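Long-range contact in glutamine--tRNA ligase (Saccharomyces cerevisiae, PDB 3TL4), which attaches glutamine to its cognate tRNA(Gln) at the expense of ATP, this chain being the appended tRNA-binding domain of the enzyme: residues Asp81-Val95 and Thr103-Ile115. Numbering follows the deposited sequence.
Sequences DLKTSLQVDAAFKYV and TKMGMNENSGVGI
Tyr94 lies flat against the backbone of helix 104-109: its CE2 is 3.5 Å from Gly106 C, which sits over one face of the ring. With CG anti to the backbone N (chi1 -178°), the ring reaches out from helix 85-98 and slides in where Gly106 has no side chain to block it. Beside it the Asn110 amide runs nearly parallel to the ring, planes 12° apart, with ND2 3.3 Å from Tyr94 CE1. That amide is held in place by its own bond from ND2 to Gly106 O. An alanine in place of Tyr94 would probably strip the Gly106 backbone of its cover and leave the Asn110 side chain without the ring that its CB and ND2 pack beside.

One turn back, Ala91 is small enough for Met107, present as selenomethionine, to come close, CG to Ala91 CB 3.6 Å, while Val95 touches the same side chain through CG2. Ser111 points its OG at the Ala91 backbone, 3.1 Å from Ala91 CA, yet bonds back to Met107 O.

The direct hydrogen bond across is in the first turn of helix 85-98. Gln87 NE2 donates to Ser111 O at 2.8 Å, nearly straight (164°) and in the plane of both groups; its OE1 accepts from Lys83 N, which fixes the amide's rotation. In the loop just before the helix, Leu82 CD2 meets Val113 CG2 at 3.5 Å, and Ile73 of helix 70-78 backs Leu82, Ala91 and Val95. Asp81 OD2, bonded to Asn79, reaches Asn108 OD1 through a water.

The contact thus folds a short helix and the turn after it back over helix 85-98 in the all-helical RNA-binding region. Its centre is apolar, with a ring laid on glycine backbone at one end and a single direct hydrogen bond plus a water between side chains at the other; shape and apolar packing therefore probably do most of the holding.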
loop_
_atom_site.group_PDB
_atom_site.type_symbol
_atom_site.label_atom_id
_atom_site.label_comp_id
_atom_site.label_asym_id
_atom_site.label_seq_id
_atom_site.Cartn_x
_atom_site.Cartn_y
_atom_site.Cartn_z
ATOM N N ASP A 81 10.456 -1.911 -6.365
ATOM C CA ASP A 81 9.706 -3.154 -6.228
ATOM C C ASP A 81 8.496 -2.970 -5.301
ATOM O O ASP A 81 7.381 -3.387 -5.620
ATOM C CB ASP A 81 10.615 -4.275 -5.718
ATOM C CG ASP A 81 11.608 -4.770 -6.783
ATOM O OD1 ASP A 81 11.393 -4.511 -7.998
ATOM O OD2 ASP A 81 12.602 -5.434 -6.400
ATOM N N LEU A 82 8.726 -2.325 -4.163
ATOM C CA LEU A 82 7.676 -2.077 -3.184
ATOM C C LEU A 82 7.191 -0.641 -3.319
ATOM O O LEU A 82 7.856 0.286 -2.849
ATOM C CB LEU A 82 8.214 -2.311 -1.774
ATOM C CG LEU A 82 8.851 -3.680 -1.521
ATOM C CD1 LEU A 82 9.429 -3.738 -0.125
ATOM C CD2 LEU A 82 7.834 -4.804 -1.719
ATOM N N LYS A 83 6.032 -0.466 -3.956
ATOM C CA LYS A 83 5.517 0.858 -4.309
ATOM C C LYS A 83 4.487 1.420 -3.332
ATOM O O LYS A 83 4.252 2.624 -3.322
ATOM C CB LYS A 83 4.893 0.848 -5.715
ATOM C CG LYS A 83 5.811 0.416 -6.837
ATOM C CD LYS A 83 7.011 1.349 -6.982
ATOM C CE LYS A 83 6.627 2.685 -7.610
ATOM N NZ LYS A 83 7.811 3.557 -7.890
ATOM N N THR A 84 3.850 0.571 -2.532
ATOM C CA THR A 84 2.776 1.059 -1.654
ATOM C C THR A 84 3.027 0.740 -0.180
ATOM O O THR A 84 3.853 -0.119 0.147
ATOM C CB THR A 84 1.387 0.505 -2.075
ATOM O OG1 THR A 84 1.379 -0.917 -1.942
ATOM C CG2 THR A 84 1.080 0.855 -3.519
ATOM N N SER A 85 2.318 1.450 0.696
ATOM C CA SER A 85 2.355 1.190 2.131
ATOM C C SER A 85 1.932 -0.235 2.392
ATOM O O SER A 85 2.425 -0.887 3.318
ATOM C CB SER A 85 1.391 2.109 2.873
ATOM O OG SER A 85 1.779 3.455 2.730
ATOM N N LEU A 86 0.990 -0.690 1.574
ATOM C CA LEU A 86 0.459 -2.042 1.645
ATOM C C LEU A 86 1.539 -3.086 1.342
ATOM O O LEU A 86 1.643 -4.083 2.043
ATOM C CB LEU A 86 -0.715 -2.180 0.678
ATOM C CG LEU A 86 -1.596 -3.408 0.869
ATOM C CD1 LEU A 86 -2.376 -3.278 2.159
ATOM C CD2 LEU A 86 -2.537 -3.586 -0.311
ATOM N N GLN A 87 2.346 -2.851 0.310
ATOM C CA GLN A 87 3.446 -3.768 -0.026
ATOM C C GLN A 87 4.529 -3.728 1.033
ATOM O O GLN A 87 5.150 -4.750 1.339
ATOM C CB GLN A 87 4.076 -3.425 -1.376
ATOM C CG GLN A 87 3.203 -3.730 -2.585
ATOM C CD GLN A 87 3.956 -3.547 -3.884
ATOM O OE1 GLN A 87 4.062 -2.439 -4.400
ATOM N NE2 GLN A 87 4.485 -4.635 -4.418
ATOM N N VAL A 88 4.764 -2.544 1.586
ATOM C CA VAL A 88 5.788 -2.403 2.617
ATOM C C VAL A 88 5.365 -3.113 3.902
ATOM O O VAL A 88 6.181 -3.749 4.569
ATOM C CB VAL A 88 6.136 -0.937 2.896
ATOM C CG1 VAL A 88 7.165 -0.840 4.020
ATOM C CG2 VAL A 88 6.666 -0.287 1.630
ATOM N N ASP A 89 4.089 -3.005 4.245
ATOM C CA ASP A 89 3.569 -3.706 5.414
ATOM C C ASP A 89 3.684 -5.229 5.230
ATOM O O ASP A 89 4.125 -5.940 6.132
ATOM C CB ASP A 89 2.124 -3.281 5.718
ATOM C CG ASP A 89 1.546 -3.991 6.942
ATOM O OD1 ASP A 89 1.867 -3.595 8.084
ATOM O OD2 ASP A 89 0.769 -4.950 6.758
ATOM N N ALA A 90 3.295 -5.721 4.058
ATOM C CA ALA A 90 3.477 -7.136 3.726
ATOM C C ALA A 90 4.947 -7.588 3.768
ATOM O O ALA A 90 5.264 -8.622 4.324
ATOM C CB ALA A 90 2.872 -7.446 2.359
ATOM N N ALA A 91 5.834 -6.826 3.144
ATOM C CA ALA A 91 7.244 -7.180 3.131
ATOM C C ALA A 91 7.792 -7.203 4.562
ATOM O O ALA A 91 8.564 -8.080 4.926
ATOM C CB ALA A 91 8.023 -6.206 2.265
ATOM N N PHE A 92 7.390 -6.228 5.368
ATOM C CA PHE A 92 7.753 -6.199 6.781
ATOM C C PHE A 92 7.249 -7.436 7.527
ATOM O O PHE A 92 7.989 -8.080 8.254
ATOM C CB PHE A 92 7.232 -4.931 7.459
ATOM C CG PHE A 92 7.387 -4.949 8.947
ATOM C CD1 PHE A 92 8.622 -4.716 9.531
ATOM C CD2 PHE A 92 6.307 -5.219 9.764
ATOM C CE1 PHE A 92 8.781 -4.758 10.904
ATOM C CE2 PHE A 92 6.453 -5.247 11.136
ATOM C CZ PHE A 92 7.695 -5.017 11.706
ATOM N N LYS A 93 5.984 -7.772 7.350
ATOM C CA LYS A 93 5.457 -8.946 8.018
ATOM C C LYS A 93 6.183 -10.212 7.596
ATOM O O LYS A 93 6.383 -11.099 8.415
ATOM C CB LYS A 93 3.948 -9.065 7.814
ATOM C CG LYS A 93 3.187 -8.068 8.667
ATOM C CD LYS A 93 1.764 -7.832 8.185
ATOM C CE LYS A 93 1.094 -6.763 9.049
ATOM N NZ LYS A 93 -0.284 -6.424 8.590
ATOM N N TYR A 94 6.589 -10.287 6.331
ATOM C CA TYR A 94 7.249 -11.482 5.812
ATOM C C TYR A 94 8.640 -11.615 6.385
ATOM O O TYR A 94 9.048 -12.694 6.807
ATOM C CB TYR A 94 7.355 -11.464 4.280
ATOM C CG TYR A 94 7.993 -12.732 3.737
ATOM C CD1 TYR A 94 7.228 -13.864 3.521
ATOM C CD2 TYR A 94 9.364 -12.809 3.478
ATOM C CE1 TYR A 94 7.786 -15.040 3.038
ATOM C CE2 TYR A 94 9.941 -13.998 2.995
ATOM C CZ TYR A 94 9.132 -15.105 2.781
ATOM O OH TYR A 94 9.636 -16.297 2.305
ATOM N N VAL A 95 9.372 -10.511 6.379
ATOM C CA VAL A 95 10.751 -10.511 6.823
ATOM C C VAL A 95 10.800 -10.756 8.323
ATOM O O VAL A 95 11.698 -11.448 8.812
ATOM C CB VAL A 95 11.490 -9.221 6.397
ATOM C CG1 VAL A 95 12.887 -9.176 6.992
ATOM C CG2 VAL A 95 11.577 -9.158 4.875
ATOM N N THR A 103 14.587 -14.130 1.988
ATOM C CA THR A 103 15.308 -13.735 0.783
ATOM C C THR A 103 14.495 -12.729 -0.002
ATOM O O THR A 103 13.286 -12.591 0.210
ATOM C CB THR A 103 15.593 -14.915 -0.148
ATOM O OG1 THR A 103 14.350 -15.489 -0.555
ATOM C CG2 THR A 103 16.466 -15.972 0.552
ATOM N N LYS A 104 15.171 -12.041 -0.916
ATOM C CA LYS A 104 14.526 -11.095 -1.814
ATOM C C LYS A 104 13.321 -11.732 -2.498
ATOM O O LYS A 104 12.228 -11.174 -2.450
ATOM C CB LYS A 104 15.535 -10.578 -2.853
ATOM C CG LYS A 104 14.973 -9.593 -3.889
ATOM C CD LYS A 104 16.049 -9.120 -4.872
ATOM C CE LYS A 104 15.502 -8.058 -5.831
ATOM N NZ LYS A 104 16.434 -7.701 -6.953
HETATM N N MSE A 105 13.507 -12.899 -3.121
HETATM C CA MSE A 105 12.421 -13.526 -3.891
HETATM C C MSE A 105 11.258 -13.933 -3.013
HETATM O O MSE A 105 10.104 -13.847 -3.434
HETATM C CB MSE A 105 12.867 -14.788 -4.627
HETATM C CG MSE A 105 14.258 -14.775 -5.204
HETATM SE SE MSE A 105 14.644 -16.542 -5.916
HETATM C CE MSE A 105 13.128 -16.640 -7.132
ATOM N N GLY A 106 11.563 -14.426 -1.815
ATOM C CA GLY A 106 10.515 -14.812 -0.886
ATOM C C GLY A 106 9.684 -13.604 -0.501
ATOM O O GLY A 106 8.455 -13.629 -0.529
HETATM N N MSE A 107 10.366 -12.528 -0.147
HETATM C CA MSE A 107 9.685 -11.295 0.198
HETATM C C MSE A 107 8.858 -10.769 -0.983
HETATM O O MSE A 107 7.674 -10.511 -0.847
HETATM C CB MSE A 107 10.705 -10.253 0.619
HETATM C CG MSE A 107 10.086 -9.002 1.189
HETATM SE SE MSE A 107 11.364 -7.525 1.153
HETATM C CE MSE A 107 11.563 -7.300 -0.766
ATOM N N ASN A 108 9.502 -10.605 -2.133
ATOM C CA ASN A 108 8.829 -10.179 -3.353
ATOM C C ASN A 108 7.561 -10.991 -3.624
ATOM O O ASN A 108 6.481 -10.433 -3.816
ATOM C CB ASN A 108 9.778 -10.310 -4.548
ATOM C CG ASN A 108 10.766 -9.166 -4.642
ATOM O OD1 ASN A 108 10.759 -8.244 -3.817
ATOM N ND2 ASN A 108 11.626 -9.213 -5.667
ATOM N N GLU A 109 7.710 -12.311 -3.636
ATOM C CA GLU A 109 6.599 -13.234 -3.865
ATOM C C GLU A 109 5.432 -13.046 -2.887
ATOM O O GLU A 109 4.296 -13.363 -3.207
ATOM C CB GLU A 109 7.112 -14.681 -3.812
ATOM C CG GLU A 109 6.047 -15.766 -3.923
ATOM C CD GLU A 109 6.637 -17.144 -4.218
ATOM O OE1 GLU A 109 7.882 -17.285 -4.184
ATOM O OE2 GLU A 109 5.855 -18.085 -4.493
ATOM N N ASN A 110 5.712 -12.535 -1.694
ATOM C CA ASN A 110 4.669 -12.348 -0.693
ATOM C C ASN A 110 4.332 -10.886 -0.422
ATOM O O ASN A 110 3.621 -10.583 0.527
ATOM C CB ASN A 110 5.036 -13.053 0.609
ATOM C CG ASN A 110 4.993 -14.559 0.473
ATOM O OD1 ASN A 110 3.933 -15.168 0.601
ATOM N ND2 ASN A 110 6.143 -15.169 0.198
ATOM N N SER A 111 4.819 -9.989 -1.275
ATOM C CA SER A 111 4.522 -8.566 -1.136
ATOM C C SER A 111 3.988 -7.990 -2.431
ATOM O O SER A 111 4.198 -6.824 -2.719
ATOM C CB SER A 111 5.774 -7.796 -0.723
ATOM O OG SER A 111 6.337 -8.403 0.419
ATOM N N GLY A 112 3.320 -8.819 -3.221
ATOM C CA GLY A 112 2.677 -8.361 -4.438
ATOM C C GLY A 112 3.619 -7.803 -5.486
ATOM O O GLY A 112 3.172 -7.137 -6.428
ATOM N N VAL A 113 4.917 -8.071 -5.344
ATOM C CA VAL A 113 5.895 -7.527 -6.288
ATOM C C VAL A 113 5.659 -8.097 -7.690
ATOM O O VAL A 113 5.475 -9.296 -7.858
ATOM C CB VAL A 113 7.361 -7.757 -5.819
ATOM C CG1 VAL A 113 8.344 -7.431 -6.936
ATOM C CG2 VAL A 113 7.673 -6.914 -4.563
ATOM N N GLY A 114 5.630 -7.226 -8.692
ATOM C CA GLY A 114 5.439 -7.667 -10.063
ATOM C C GLY A 114 3.990 -7.919 -10.438
ATOM O O GLY A 114 3.678 -8.143 -11.607
ATOM N N ILE A 115 3.107 -7.889 -9.445
ATOM C CA ILE A 115 1.680 -8.025 -9.683
ATOM C C ILE A 115 1.108 -6.706 -10.177
ATOM O O ILE A 115 1.130 -5.705 -9.451
ATOM C CB ILE A 115 0.930 -8.407 -8.401
ATOM C CG1 ILE A 115 1.522 -9.674 -7.790
ATOM C CG2 ILE A 115 -0.567 -8.568 -8.673
ATOM C CD1 ILE A 115 1.320 -10.903 -8.636
HETATM O O HOH W 1 12.715 -6.485 -3.930
HETATM O O HOH W 2 6.184 -4.209 -7.932
HETATM O O HOH W 3 3.406 -10.677 3.389
#